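Long-range contacts in tyrocidine synthetase 3 (PDB 2JGP), which forms peptide bonds in the nonribosomal assembly of the antibiotic tyrocidine, here as a bidomain of a peptidyl carrier and a condensation domain: residues Leu190-Leu196 / Phe217-Ser223; Leu150-Phe154 / Leu196-Ile202; Gln103-Tyr107 / Glu160-Asn164; Arg133-Glu137 / Phe171-Tyr175. All coordinates share one frame; numbering follows the deposited sequence.

Overall arrangement
All four contacts lie in the condensation domain. Contact 3 opens first. It closes a loop from helix 101-113 to strand 160-165. Contact 4 starts within that span, on helix 133-146, and ends at strand 174-177, so the two cross. Contact 2 starts at strand 152-157 and ends in the loop before strand 202-210. It crosses both of them. Contact 1 joins the same loop to the end of strand 213-220. It crosses contact 2, shares Leu196 with it, and follows contacts 3 and 4 in series. Contacts 2 and 3 meet on neighbouring strands of the three-stranded sheet. Contacts 1 and 4 reach the five-stranded sheet, the centres of the two contacts about 17 Å apart.

Contact 1. Residues Leu190-Leu196 / Phe217-Ser223; sequences LVQPFDL and FTDMHHS
Leu196 sets its CD1 methyl almost squarely over the His221 ring, 3.6 Å from the ring centroid and 5° off the normal, a CH-pi contact. Phe194 lies beside the same histidine, with its CD1 at the imidazole edge. The two side chains run past one another, heading opposite ways. Leu190 CB lies over one face of the Phe217 ring, 3.9 Å from its centroid. Val191 CG2 meets the edge of that ring at Phe217 CE1 (3.9 Å).

The polar link is a water. It accepts from Gln192 N at 2.9 Å and lies within donating distance of Leu190 O and Asp219 OD2, though it may not serve both at once. Asp219 is itself held by Asn120 ND2 and Met121 N.

His221 CG stands anti to the backbone N (chi1 -165°), which turns the ring toward Leu196 and Phe194. Its rotation is fixed from both nitrogens. His221 ND1 shares a 2.8 Å hydrogen bond with Ser223 OG, and NE2 bonds Asp110. His221 and His222 begin the HHxxxDG motif that marks condensation domains.

The 190-196 loop follows helix 180-189 and runs beside the end of strand 213-220. Leu196 also touches helix 101-113, and Leu190 reaches strand 202-210.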
loop_
_atom_site.group_PDB
_atom_site.type_symbol
_atom_site.label_atom_id
_atom_site.label_comp_id
_atom_site.label_asym_id
_atom_site.label_seq_id
_atom_site.Cartn_x
_atom_site.Cartn_y
_atom_site.Cartn_z
ATOM N N LEU A 190 9.716 17.331 19.353
ATOM C CA LEU A 190 8.335 16.978 19.704
ATOM C C LEU A 190 7.950 15.556 19.273
ATOM O O LEU A 190 6.928 15.035 19.712
ATOM C CB LEU A 190 7.340 17.994 19.122
ATOM C CG LEU A 190 7.402 19.408 19.713
ATOM C CD1 LEU A 190 6.316 20.289 19.129
ATOM C CD2 LEU A 190 7.314 19.398 21.248
ATOM N N VAL A 191 8.756 14.936 18.412
ATOM C CA VAL A 191 8.543 13.545 18.032
ATOM C C VAL A 191 9.048 12.641 19.159
ATOM O O VAL A 191 10.254 12.508 19.382
ATOM C CB VAL A 191 9.217 13.197 16.694
ATOM C CG1 VAL A 191 8.869 11.774 16.275
ATOM C CG2 VAL A 191 8.772 14.181 15.608
ATOM N N GLN A 192 8.101 12.031 19.867
ATOM C CA GLN A 192 8.384 11.300 21.098
ATOM C C GLN A 192 7.550 10.033 21.121
ATOM O O GLN A 192 6.516 9.964 20.450
ATOM C CB GLN A 192 8.024 12.162 22.311
ATOM C CG GLN A 192 8.935 13.362 22.545
ATOM C CD GLN A 192 10.303 12.969 23.056
ATOM O OE1 GLN A 192 10.448 12.024 23.845
ATOM N NE2 GLN A 192 11.323 13.712 22.627
ATOM N N PRO A 193 7.994 9.028 21.892
ATOM C CA PRO A 193 7.270 7.770 21.950
ATOM C C PRO A 193 5.874 7.901 22.565
ATOM O O PRO A 193 5.580 8.860 23.290
ATOM C CB PRO A 193 8.176 6.861 22.795
ATOM C CG PRO A 193 9.116 7.754 23.487
ATOM C CD PRO A 193 9.212 9.015 22.719
ATOM N N PHE A 194 5.029 6.937 22.239
ATOM C CA PHE A 194 3.678 6.864 22.765
ATOM C C PHE A 194 3.607 5.713 23.747
ATOM O O PHE A 194 4.179 4.645 23.498
ATOM C CB PHE A 194 2.682 6.600 21.635
ATOM C CG PHE A 194 2.430 7.785 20.754
ATOM C CD1 PHE A 194 3.218 8.017 19.638
ATOM C CD2 PHE A 194 1.409 8.674 21.046
ATOM C CE1 PHE A 194 2.987 9.113 18.827
ATOM C CE2 PHE A 194 1.167 9.768 20.238
ATOM C CZ PHE A 194 1.956 9.989 19.127
ATOM N N ASP A 195 2.900 5.929 24.849
ATOM C CA ASP A 195 2.495 4.844 25.724
ATOM C C ASP A 195 1.281 4.184 25.088
ATOM O O ASP A 195 0.214 4.796 24.991
ATOM C CB ASP A 195 2.145 5.371 27.117
ATOM C CG ASP A 195 1.815 4.262 28.099
ATOM O OD1 ASP A 195 1.450 3.145 27.675
ATOM O OD2 ASP A 195 1.915 4.509 29.308
ATOM N N LEU A 196 1.448 2.942 24.646
ATOM C CA LEU A 196 0.401 2.243 23.903
ATOM C C LEU A 196 -0.836 1.903 24.747
ATOM O O LEU A 196 -1.880 1.534 24.188
ATOM C CB LEU A 196 0.974 0.980 23.247
ATOM C CG LEU A 196 1.335 1.024 21.757
ATOM C CD1 LEU A 196 1.631 2.427 21.199
ATOM C CD2 LEU A 196 2.461 0.032 21.437
ATOM N N PHE A 217 1.834 20.953 14.276
ATOM C CA PHE A 217 2.548 19.692 14.418
ATOM C C PHE A 217 1.580 18.611 14.874
ATOM O O PHE A 217 0.903 18.774 15.887
ATOM C CB PHE A 217 3.688 19.832 15.429
ATOM C CG PHE A 217 4.311 18.522 15.809
ATOM C CD1 PHE A 217 5.347 17.989 15.058
ATOM C CD2 PHE A 217 3.849 17.810 16.918
ATOM C CE1 PHE A 217 5.915 16.761 15.400
ATOM C CE2 PHE A 217 4.417 16.588 17.264
ATOM C CZ PHE A 217 5.448 16.064 16.503
ATOM N N THR A 218 1.533 17.506 14.137
ATOM C CA THR A 218 0.675 16.377 14.477
ATOM C C THR A 218 1.508 15.101 14.464
ATOM O O THR A 218 2.370 14.924 13.604
ATOM C CB THR A 218 -0.505 16.249 13.491
ATOM O OG1 THR A 218 -1.255 17.476 13.467
ATOM C CG2 THR A 218 -1.427 15.098 13.891
ATOM N N ASP A 219 1.273 14.226 15.435
ATOM C CA ASP A 219 1.958 12.937 15.482
ATOM C C ASP A 219 0.975 11.887 15.965
ATOM O O ASP A 219 0.062 12.186 16.736
ATOM C CB ASP A 219 3.177 13.001 16.400
ATOM C CG ASP A 219 4.159 11.855 16.174
ATOM O OD1 ASP A 219 3.889 10.945 15.359
ATOM O OD2 ASP A 219 5.227 11.882 16.817
ATOM N N MET A 220 1.154 10.662 15.485
ATOM C CA MET A 220 0.308 9.555 15.895
ATOM C C MET A 220 1.091 8.281 15.717
ATOM O O MET A 220 2.117 8.269 15.023
ATOM C CB MET A 220 -1.003 9.524 15.089
ATOM C CG MET A 220 -0.860 9.207 13.606
ATOM S SD MET A 220 -2.336 9.619 12.628
ATOM C CE MET A 220 -2.087 11.378 12.365
ATOM N N HIS A 221 0.624 7.218 16.362
ATOM C CA HIS A 221 1.337 5.962 16.343
ATOM C C HIS A 221 0.859 5.108 15.170
ATOM O O HIS A 221 -0.333 5.044 14.892
ATOM C CB HIS A 221 1.156 5.218 17.659
ATOM C CG HIS A 221 2.132 4.104 17.844
ATOM N ND1 HIS A 221 1.897 2.829 17.379
ATOM C CD2 HIS A 221 3.365 4.081 18.401
ATOM C CE1 HIS A 221 2.932 2.062 17.661
ATOM N NE2 HIS A 221 3.837 2.796 18.283
ATOM N N HIS A 222 1.798 4.453 14.491
ATOM C CA HIS A 222 1.484 3.725 13.255
ATOM C C HIS A 222 0.558 2.519 13.468
ATOM O O HIS A 222 0.006 1.992 12.499
ATOM C CB HIS A 222 2.768 3.274 12.539
ATOM C CG HIS A 222 2.655 3.283 11.043
ATOM N ND1 HIS A 222 1.561 2.772 10.379
ATOM C CD2 HIS A 222 3.490 3.755 10.086
ATOM C CE1 HIS A 222 1.735 2.910 9.076
ATOM N NE2 HIS A 222 2.891 3.515 8.871
ATOM N N SER A 223 0.386 2.087 14.716
ATOM C CA SER A 223 -0.532 0.984 15.049
ATOM C C SER A 223 -2.010 1.328 14.839
ATOM O O SER A 223 -2.853 0.429 14.758
ATOM C CB SER A 223 -0.327 0.534 16.503
ATOM O OG SER A 223 -0.608 1.595 17.403
HETATM O O HOH W 1 5.383 12.863 19.121
#

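Contact 2. Residues Leu150-Phe154 / Leu196-Ile202; sequences LRTSF and LEVAPLI
Phe154 and Leu196 are joined by the one direct hydrogen bond of this contact. Phe154 N donates to Leu196 O at 2.8 Å, with an N-H...O angle of 157°. The donor stands tilted from the carbonyl plane. A water adds a second polar link. It donates to Thr152 O at 2.8 Å and accepts from Leu201 N at 2.9 Å. The chain makes an inverse gamma turn about Leu201, with a weak Ile202 N to Pro200 O bond.

Three apolar contacts accompany these links. Phe154 CE2 meets Leu201 CD1 at 3.8 Å, at the edge of the ring. Phe154 CD2 meets Leu196 CG at 4.0 Å. The ring is placed here with CG anti to the carbonyl carbon (chi1 -60°). Further along, Leu150 CD2 touches Ile202 CG2 at 4.1 Å.

Side chains also press on backbone. Ala199 CB sits against Arg151 C and Thr152 O. Pro200, which follows a cis peptide bond, brings its CB to 3.1 Å from Leu150 O, a tight fit. Ser153 CB rests on Glu197 O, while its OG bonds His166.

The 196-202 loop thus runs along edge strand 152-157. Beyond it, Phe154 packs on helix 101-113, and Ile202 begins strand 202-210 and touches strand 213-220.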
loop_
_atom_site.group_PDB
_atom_site.type_symbol
_atom_site.label_atom_id
_atom_site.label_comp_id
_atom_site.label_asym_id
_atom_site.label_seq_id
_atom_site.Cartn_x
_atom_site.Cartn_y
_atom_site.Cartn_z
ATOM N N LEU A 150 -8.568 6.395 16.931
ATOM C CA LEU A 150 -8.046 7.475 17.777
ATOM C C LEU A 150 -8.518 7.386 19.238
ATOM O O LEU A 150 -8.147 8.229 20.068
ATOM C CB LEU A 150 -8.428 8.843 17.192
ATOM C CG LEU A 150 -7.888 9.133 15.786
ATOM C CD1 LEU A 150 -8.246 10.550 15.363
ATOM C CD2 LEU A 150 -6.369 8.899 15.711
ATOM N N ARG A 151 -9.346 6.389 19.546
ATOM C CA ARG A 151 -9.759 6.112 20.921
ATOM C C ARG A 151 -9.355 4.695 21.339
ATOM O O ARG A 151 -9.906 4.134 22.286
ATOM C CB ARG A 151 -11.269 6.315 21.059
ATOM C CG ARG A 151 -11.674 7.777 20.905
ATOM C CD ARG A 151 -13.183 7.993 20.941
ATOM N NE ARG A 151 -13.859 7.592 19.697
ATOM C CZ ARG A 151 -14.653 6.533 19.555
ATOM N NH1 ARG A 151 -14.893 5.703 20.564
ATOM N NH2 ARG A 151 -15.214 6.295 18.379
ATOM N N THR A 152 -8.375 4.132 20.637
ATOM C CA THR A 152 -7.927 2.771 20.874
ATOM C C THR A 152 -6.612 2.767 21.650
ATOM O O THR A 152 -5.676 3.471 21.291
ATOM C CB THR A 152 -7.700 2.024 19.555
ATOM O OG1 THR A 152 -8.933 1.940 18.837
ATOM C CG2 THR A 152 -7.168 0.614 19.813
ATOM N N SER A 153 -6.565 1.970 22.713
ATOM C CA SER A 153 -5.329 1.679 23.425
ATOM C C SER A 153 -5.095 0.184 23.311
ATOM O O SER A 153 -5.966 -0.547 22.835
ATOM C CB SER A 153 -5.435 2.088 24.890
ATOM O OG SER A 153 -6.375 1.292 25.597
ATOM N N PHE A 154 -3.938 -0.274 23.761
ATOM C CA PHE A 154 -3.624 -1.698 23.686
ATOM C C PHE A 154 -3.318 -2.238 25.065
ATOM O O PHE A 154 -2.763 -1.533 25.910
ATOM C CB PHE A 154 -2.439 -1.951 22.760
ATOM C CG PHE A 154 -2.666 -1.503 21.347
ATOM C CD1 PHE A 154 -3.118 -2.393 20.383
ATOM C CD2 PHE A 154 -2.439 -0.188 20.984
ATOM C CE1 PHE A 154 -3.328 -1.973 19.077
ATOM C CE2 PHE A 154 -2.639 0.239 19.680
ATOM C CZ PHE A 154 -3.098 -0.654 18.729
ATOM N N LEU A 196 1.448 2.942 24.646
ATOM C CA LEU A 196 0.401 2.243 23.903
ATOM C C LEU A 196 -0.836 1.903 24.747
ATOM O O LEU A 196 -1.880 1.534 24.188
ATOM C CB LEU A 196 0.974 0.980 23.247
ATOM C CG LEU A 196 1.335 1.024 21.757
ATOM C CD1 LEU A 196 1.631 2.427 21.199
ATOM C CD2 LEU A 196 2.461 0.032 21.437
ATOM N N GLU A 197 -0.709 2.020 26.071
ATOM C CA GLU A 197 -1.815 1.781 27.009
ATOM C C GLU A 197 -2.750 2.978 27.166
ATOM O O GLU A 197 -3.756 2.879 27.869
ATOM C CB GLU A 197 -1.274 1.434 28.400
ATOM C CG GLU A 197 -0.578 0.115 28.492
ATOM C CD GLU A 197 -0.386 -0.315 29.929
ATOM O OE1 GLU A 197 -0.686 -1.484 30.228
ATOM O OE2 GLU A 197 0.044 0.521 30.755
ATOM N N VAL A 198 -2.425 4.098 26.529
ATOM C CA VAL A 198 -3.141 5.350 26.753
ATOM C C VAL A 198 -3.633 5.951 25.443
ATOM O O VAL A 198 -2.841 6.407 24.618
ATOM C CB VAL A 198 -2.251 6.371 27.489
ATOM C CG1 VAL A 198 -2.964 7.723 27.631
ATOM C CG2 VAL A 198 -1.846 5.834 28.856
ATOM N N ALA A 199 -4.949 5.934 25.258
ATOM C CA ALA A 199 -5.589 6.626 24.152
ATOM C C ALA A 199 -5.849 8.075 24.578
ATOM O O ALA A 199 -6.038 8.349 25.767
ATOM C CB ALA A 199 -6.894 5.927 23.764
ATOM N N PRO A 200 -5.833 9.015 23.624
ATOM C CA PRO A 200 -5.635 8.857 22.190
ATOM C C PRO A 200 -4.155 8.770 21.800
ATOM O O PRO A 200 -3.310 9.469 22.379
ATOM C CB PRO A 200 -6.252 10.131 21.626
ATOM C CG PRO A 200 -5.967 11.151 22.666
ATOM C CD PRO A 200 -6.030 10.431 23.986
ATOM N N LEU A 201 -3.849 7.930 20.820
ATOM C CA LEU A 201 -2.491 7.837 20.287
ATOM C C LEU A 201 -2.269 8.864 19.173
ATOM O O LEU A 201 -1.727 8.554 18.111
ATOM C CB LEU A 201 -2.203 6.417 19.802
ATOM C CG LEU A 201 -2.249 5.400 20.941
ATOM C CD1 LEU A 201 -2.368 3.986 20.411
ATOM C CD2 LEU A 201 -1.025 5.558 21.847
ATOM N N ILE A 202 -2.700 10.093 19.437
ATOM C CA ILE A 202 -2.453 11.218 18.550
ATOM C C ILE A 202 -2.195 12.416 19.439
ATOM O O ILE A 202 -2.825 12.562 20.493
ATOM C CB ILE A 202 -3.639 11.477 17.581
ATOM C CG1 ILE A 202 -3.324 12.645 16.636
ATOM C CG2 ILE A 202 -4.929 11.752 18.348
ATOM C CD1 ILE A 202 -4.243 12.735 15.414
HETATM O O HOH W 2 -5.606 5.851 19.880
#

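Contact 3. Residues Gln103-Tyr107 / Glu160-Asn164; sequences QKRMY and EPVQN
Residues 103-107 of helix 101-113 pack across the second strand of the hairpin made by strands 152-157 and 160-165, with Tyr107 laid against Pro161. The axes of the two short segments are 113° apart and approach to 8.9 Å.

Pro161 CB lies over one face of the Tyr107 ring, offset toward the rim. It is 4.0 Å from the Tyr107 ring centroid, a CH-pi contact. Pro161 CG comes closer to the Tyr107 CD2 corner, at 3.6 Å. Tyr107 points its ring this way because CG is anti to the backbone N (chi1 -174°).

On one flank Lys104 reaches along its fully extended chain to Glu160, whose own chain is bent at CG. Lys104 NZ meets Glu160 OE1 at 2.8 Å in a salt bridge, on the syn lone pair of that oxygen.

Gln103 and Gln163 meet with their amide planes nearly perpendicular, 86° apart. Gln103 NE2 makes a weak bond to Gln163 OE1 at 3.4 Å. Their stronger partners are Ser100 N and Ser223 O for Gln103, and Pro98 O for Gln163.

The buried amides thus draw their main hydrogen bonds from backbone atoms, and the weak Gln103-Gln163 bond adds little. The salt bridge clamps the more exposed end.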
loop_
_atom_site.group_PDB
_atom_site.type_symbol
_atom_site.label_atom_id
_atom_site.label_comp_id
_atom_site.label_asym_id
_atom_site.label_seq_id
_atom_site.Cartn_x
_atom_site.Cartn_y
_atom_site.Cartn_z
ATOM N N GLN A 103 -0.846 -4.774 13.474
ATOM C CA GLN A 103 -0.818 -4.224 14.837
ATOM C C GLN A 103 -0.046 -5.115 15.812
ATOM O O GLN A 103 0.670 -4.617 16.694
ATOM C CB GLN A 103 -2.234 -4.058 15.369
ATOM C CG GLN A 103 -2.996 -2.865 14.838
ATOM C CD GLN A 103 -4.378 -2.766 15.452
ATOM O OE1 GLN A 103 -5.062 -3.776 15.633
ATOM N NE2 GLN A 103 -4.790 -1.552 15.790
ATOM N N LYS A 104 -0.213 -6.429 15.681
ATOM C CA LYS A 104 0.452 -7.365 16.586
ATOM C C LYS A 104 1.970 -7.220 16.498
ATOM O O LYS A 104 2.654 -7.182 17.520
ATOM C CB LYS A 104 0.043 -8.807 16.289
ATOM C CG LYS A 104 0.633 -9.831 17.264
ATOM C CD LYS A 104 0.002 -11.189 17.087
ATOM C CE LYS A 104 0.521 -12.182 18.100
ATOM N NZ LYS A 104 -0.200 -13.474 18.007
ATOM N N ARG A 105 2.484 -7.135 15.274
ATOM C CA ARG A 105 3.923 -6.986 15.045
ATOM C C ARG A 105 4.450 -5.670 15.619
ATOM O O ARG A 105 5.489 -5.648 16.283
ATOM C CB ARG A 105 4.238 -7.079 13.549
ATOM C CG ARG A 105 5.694 -6.768 13.208
ATOM C CD ARG A 105 6.147 -7.408 11.912
ATOM N NE ARG A 105 7.608 -7.512 11.876
ATOM C CZ ARG A 105 8.441 -6.534 11.515
ATOM N NH1 ARG A 105 7.977 -5.345 11.133
ATOM N NH2 ARG A 105 9.752 -6.747 11.533
ATOM N N MET A 106 3.730 -4.579 15.365
ATOM C CA MET A 106 4.114 -3.269 15.884
ATOM C C MET A 106 4.105 -3.249 17.407
ATOM O O MET A 106 5.028 -2.719 18.022
ATOM C CB MET A 106 3.193 -2.168 15.345
ATOM C CG MET A 106 3.373 -1.880 13.874
ATOM S SD MET A 106 2.263 -0.561 13.344
ATOM C CE MET A 106 2.579 -0.543 11.586
ATOM N N TYR A 107 3.074 -3.835 18.014
ATOM C CA TYR A 107 2.991 -3.897 19.478
ATOM C C TYR A 107 4.197 -4.612 20.080
ATOM O O TYR A 107 4.847 -4.091 20.991
ATOM C CB TYR A 107 1.706 -4.597 19.938
ATOM C CG TYR A 107 1.536 -4.541 21.437
ATOM C CD1 TYR A 107 0.921 -3.449 22.051
ATOM C CD2 TYR A 107 2.038 -5.554 22.250
ATOM C CE1 TYR A 107 0.784 -3.386 23.431
ATOM C CE2 TYR A 107 1.903 -5.502 23.627
ATOM C CZ TYR A 107 1.280 -4.412 24.213
ATOM O OH TYR A 107 1.159 -4.372 25.588
ATOM N N GLU A 160 -2.069 -12.134 24.411
ATOM C CA GLU A 160 -2.122 -11.489 23.116
ATOM C C GLU A 160 -2.296 -9.998 23.313
ATOM O O GLU A 160 -3.031 -9.583 24.210
ATOM C CB GLU A 160 -3.320 -11.997 22.317
ATOM C CG GLU A 160 -3.288 -13.465 21.990
ATOM C CD GLU A 160 -2.183 -13.830 21.017
ATOM O OE1 GLU A 160 -1.752 -12.957 20.229
ATOM O OE2 GLU A 160 -1.756 -14.999 21.040
ATOM N N PRO A 161 -1.644 -9.184 22.463
ATOM C CA PRO A 161 -2.020 -7.780 22.408
ATOM C C PRO A 161 -3.471 -7.706 21.950
ATOM O O PRO A 161 -3.872 -8.481 21.076
ATOM C CB PRO A 161 -1.096 -7.197 21.330
ATOM C CG PRO A 161 -0.025 -8.220 21.118
ATOM C CD PRO A 161 -0.584 -9.522 21.496
ATOM N N VAL A 162 -4.251 -6.812 22.546
ATOM C CA VAL A 162 -5.634 -6.602 22.129
ATOM C C VAL A 162 -5.957 -5.119 22.079
ATOM O O VAL A 162 -5.316 -4.305 22.761
ATOM C CB VAL A 162 -6.642 -7.300 23.072
ATOM C CG1 VAL A 162 -6.504 -8.816 22.987
ATOM C CG2 VAL A 162 -6.457 -6.815 24.519
ATOM N N GLN A 163 -6.963 -4.789 21.275
ATOM C CA GLN A 163 -7.449 -3.425 21.158
ATOM C C GLN A 163 -8.462 -3.144 22.248
ATOM O O GLN A 163 -9.406 -3.912 22.445
ATOM C CB GLN A 163 -8.112 -3.208 19.804
ATOM C CG GLN A 163 -7.215 -3.473 18.631
ATOM C CD GLN A 163 -7.866 -3.088 17.330
ATOM O OE1 GLN A 163 -7.924 -1.906 16.983
ATOM N NE2 GLN A 163 -8.383 -4.083 16.603
ATOM N N ASN A 164 -8.250 -2.041 22.955
ATOM C CA ASN A 164 -9.153 -1.571 23.988
ATOM C C ASN A 164 -9.761 -0.268 23.482
ATOM O O ASN A 164 -9.074 0.743 23.370
ATOM C CB ASN A 164 -8.381 -1.379 25.297
ATOM C CG ASN A 164 -9.282 -1.123 26.492
ATOM O OD1 ASN A 164 -10.495 -0.981 26.360
ATOM N ND2 ASN A 164 -8.677 -1.056 27.679
#

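Contact 4. Residues Arg133-Glu137 / Phe171-Tyr175; sequences RTRVE and FALAY
Arg133 runs roughly perpendicular to the Tyr175 side chain where the start of helix 133-146 packs against edge strand 174-177 of the five-stranded sheet. This is helix-on-sheet packing in the chloramphenicol acetyltransferase-like fold of condensation domains.

The arginine passes over one face of the tyrosine. Its CD is 4.2 Å from the ring centroid, a CH-pi contact. Its CZ is 4.9 Å from the same centroid, a cation-pi contact. The guanidinium does not lie flat on the ring, since the two planes are 40° apart. Arg133 CG sits between the backbone N and the carbonyl carbon (chi1 64°), and a bend at the next torsion carries the group over the ring. The tyrosine OH is bonded to Glu177.

Leu173 faces the helix. Its CD1 meets Val136 CG1 at 3.7 Å, and the two side chains cross at a slant. Its CB packs on Glu137 CB at 3.7 Å. Phe171 lies near Glu137 and turns to Phe140 and Ile144 further along the helix.

Glu137 stretches alongside Leu173, with CG anti to the backbone N (chi1 -172°). Its carboxylate reaches the backbone of Leu173: Glu137 OE2 accepts from Leu173 N at 2.9 Å, through the lone pair facing away from OE1.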
loop_
_atom_site.group_PDB
_atom_site.type_symbol
_atom_site.label_atom_id
_atom_site.label_comp_id
_atom_site.label_asym_id
_atom_site.label_seq_id
_atom_site.Cartn_x
_atom_site.Cartn_y
_atom_site.Cartn_z
ATOM N N ARG A 133 -7.290 29.075 17.473
ATOM C CA ARG A 133 -6.693 27.931 18.158
ATOM C C ARG A 133 -7.733 27.001 18.793
ATOM O O ARG A 133 -7.551 25.782 18.791
ATOM C CB ARG A 133 -5.637 28.368 19.189
ATOM C CG ARG A 133 -6.142 29.201 20.365
ATOM C CD ARG A 133 -5.334 28.901 21.624
ATOM N NE ARG A 133 -5.758 29.702 22.772
ATOM C CZ ARG A 133 -5.382 30.958 23.013
ATOM N NH1 ARG A 133 -4.566 31.602 22.177
ATOM N NH2 ARG A 133 -5.836 31.583 24.097
ATOM N N THR A 134 -8.824 27.563 19.308
ATOM C CA THR A 134 -9.875 26.756 19.925
ATOM C C THR A 134 -10.621 25.899 18.894
ATOM O O THR A 134 -10.996 24.760 19.186
ATOM C CB THR A 134 -10.885 27.620 20.702
ATOM O OG1 THR A 134 -11.436 28.620 19.837
ATOM C CG2 THR A 134 -10.203 28.295 21.892
ATOM N N ARG A 135 -10.829 26.442 17.693
ATOM C CA ARG A 135 -11.448 25.672 16.608
ATOM C C ARG A 135 -10.539 24.552 16.111
ATOM O O ARG A 135 -11.022 23.470 15.775
ATOM C CB ARG A 135 -11.850 26.569 15.433
ATOM C CG ARG A 135 -13.166 27.304 15.651
ATOM C CD ARG A 135 -13.937 27.503 14.343
ATOM N NE ARG A 135 -13.480 28.663 13.582
ATOM C CZ ARG A 135 -13.874 28.959 12.342
ATOM N NH1 ARG A 135 -14.726 28.170 11.686
ATOM N NH2 ARG A 135 -13.402 30.048 11.745
ATOM N N VAL A 136 -9.235 24.817 16.053
ATOM C CA VAL A 136 -8.258 23.779 15.719
ATOM C C VAL A 136 -8.466 22.596 16.656
ATOM O O VAL A 136 -8.674 21.470 16.206
ATOM C CB VAL A 136 -6.799 24.291 15.835
ATOM C CG1 VAL A 136 -5.799 23.147 15.654
ATOM C CG2 VAL A 136 -6.542 25.398 14.822
ATOM N N GLU A 137 -8.437 22.878 17.956
ATOM C CA GLU A 137 -8.640 21.871 18.997
ATOM C C GLU A 137 -9.967 21.131 18.837
ATOM O O GLU A 137 -10.010 19.901 18.920
ATOM C CB GLU A 137 -8.586 22.524 20.381
ATOM C CG GLU A 137 -8.593 21.533 21.529
ATOM C CD GLU A 137 -8.518 22.210 22.878
ATOM O OE1 GLU A 137 -9.440 22.986 23.198
ATOM O OE2 GLU A 137 -7.536 21.964 23.616
ATOM N N PHE A 171 -8.243 14.947 25.475
ATOM C CA PHE A 171 -7.377 15.557 24.476
ATOM C C PHE A 171 -7.367 17.070 24.640
ATOM O O PHE A 171 -8.419 17.684 24.773
ATOM C CB PHE A 171 -7.832 15.191 23.058
ATOM C CG PHE A 171 -7.032 15.866 21.974
ATOM C CD1 PHE A 171 -5.900 15.261 21.452
ATOM C CD2 PHE A 171 -7.410 17.113 21.486
ATOM C CE1 PHE A 171 -5.162 15.881 20.459
ATOM C CE2 PHE A 171 -6.669 17.744 20.495
ATOM C CZ PHE A 171 -5.543 17.125 19.982
ATOM N N ALA A 172 -6.172 17.652 24.631
ATOM C CA ALA A 172 -6.016 19.099 24.566
ATOM C C ALA A 172 -4.958 19.454 23.528
ATOM O O ALA A 172 -3.933 18.771 23.406
ATOM C CB ALA A 172 -5.636 19.666 25.932
ATOM N N LEU A 173 -5.232 20.511 22.769
ATOM C CA LEU A 173 -4.263 21.108 21.854
ATOM C C LEU A 173 -3.152 21.764 22.669
ATOM O O LEU A 173 -3.433 22.584 23.545
ATOM C CB LEU A 173 -4.950 22.177 20.992
ATOM C CG LEU A 173 -4.125 22.993 19.983
ATOM C CD1 LEU A 173 -5.028 23.925 19.192
ATOM C CD2 LEU A 173 -3.040 23.812 20.647
ATOM N N ALA A 174 -1.903 21.425 22.362
ATOM C CA ALA A 174 -0.744 22.056 22.997
ATOM C C ALA A 174 -0.372 23.324 22.227
ATOM O O ALA A 174 0.066 23.250 21.080
ATOM C CB ALA A 174 0.426 21.096 23.022
ATOM N N TYR A 175 -0.551 24.483 22.850
ATOM C CA TYR A 175 -0.297 25.758 22.187
ATOM C C TYR A 175 0.987 26.407 22.700
ATOM O O TYR A 175 1.237 26.438 23.908
ATOM C CB TYR A 175 -1.481 26.703 22.389
ATOM C CG TYR A 175 -1.318 28.042 21.705
ATOM C CD1 TYR A 175 -1.456 28.161 20.325
ATOM C CD2 TYR A 175 -1.032 29.188 22.437
ATOM C CE1 TYR A 175 -1.309 29.383 19.691
ATOM C CE2 TYR A 175 -0.881 30.417 21.814
ATOM C CZ TYR A 175 -1.022 30.509 20.439
ATOM O OH TYR A 175 -0.878 31.731 19.818
#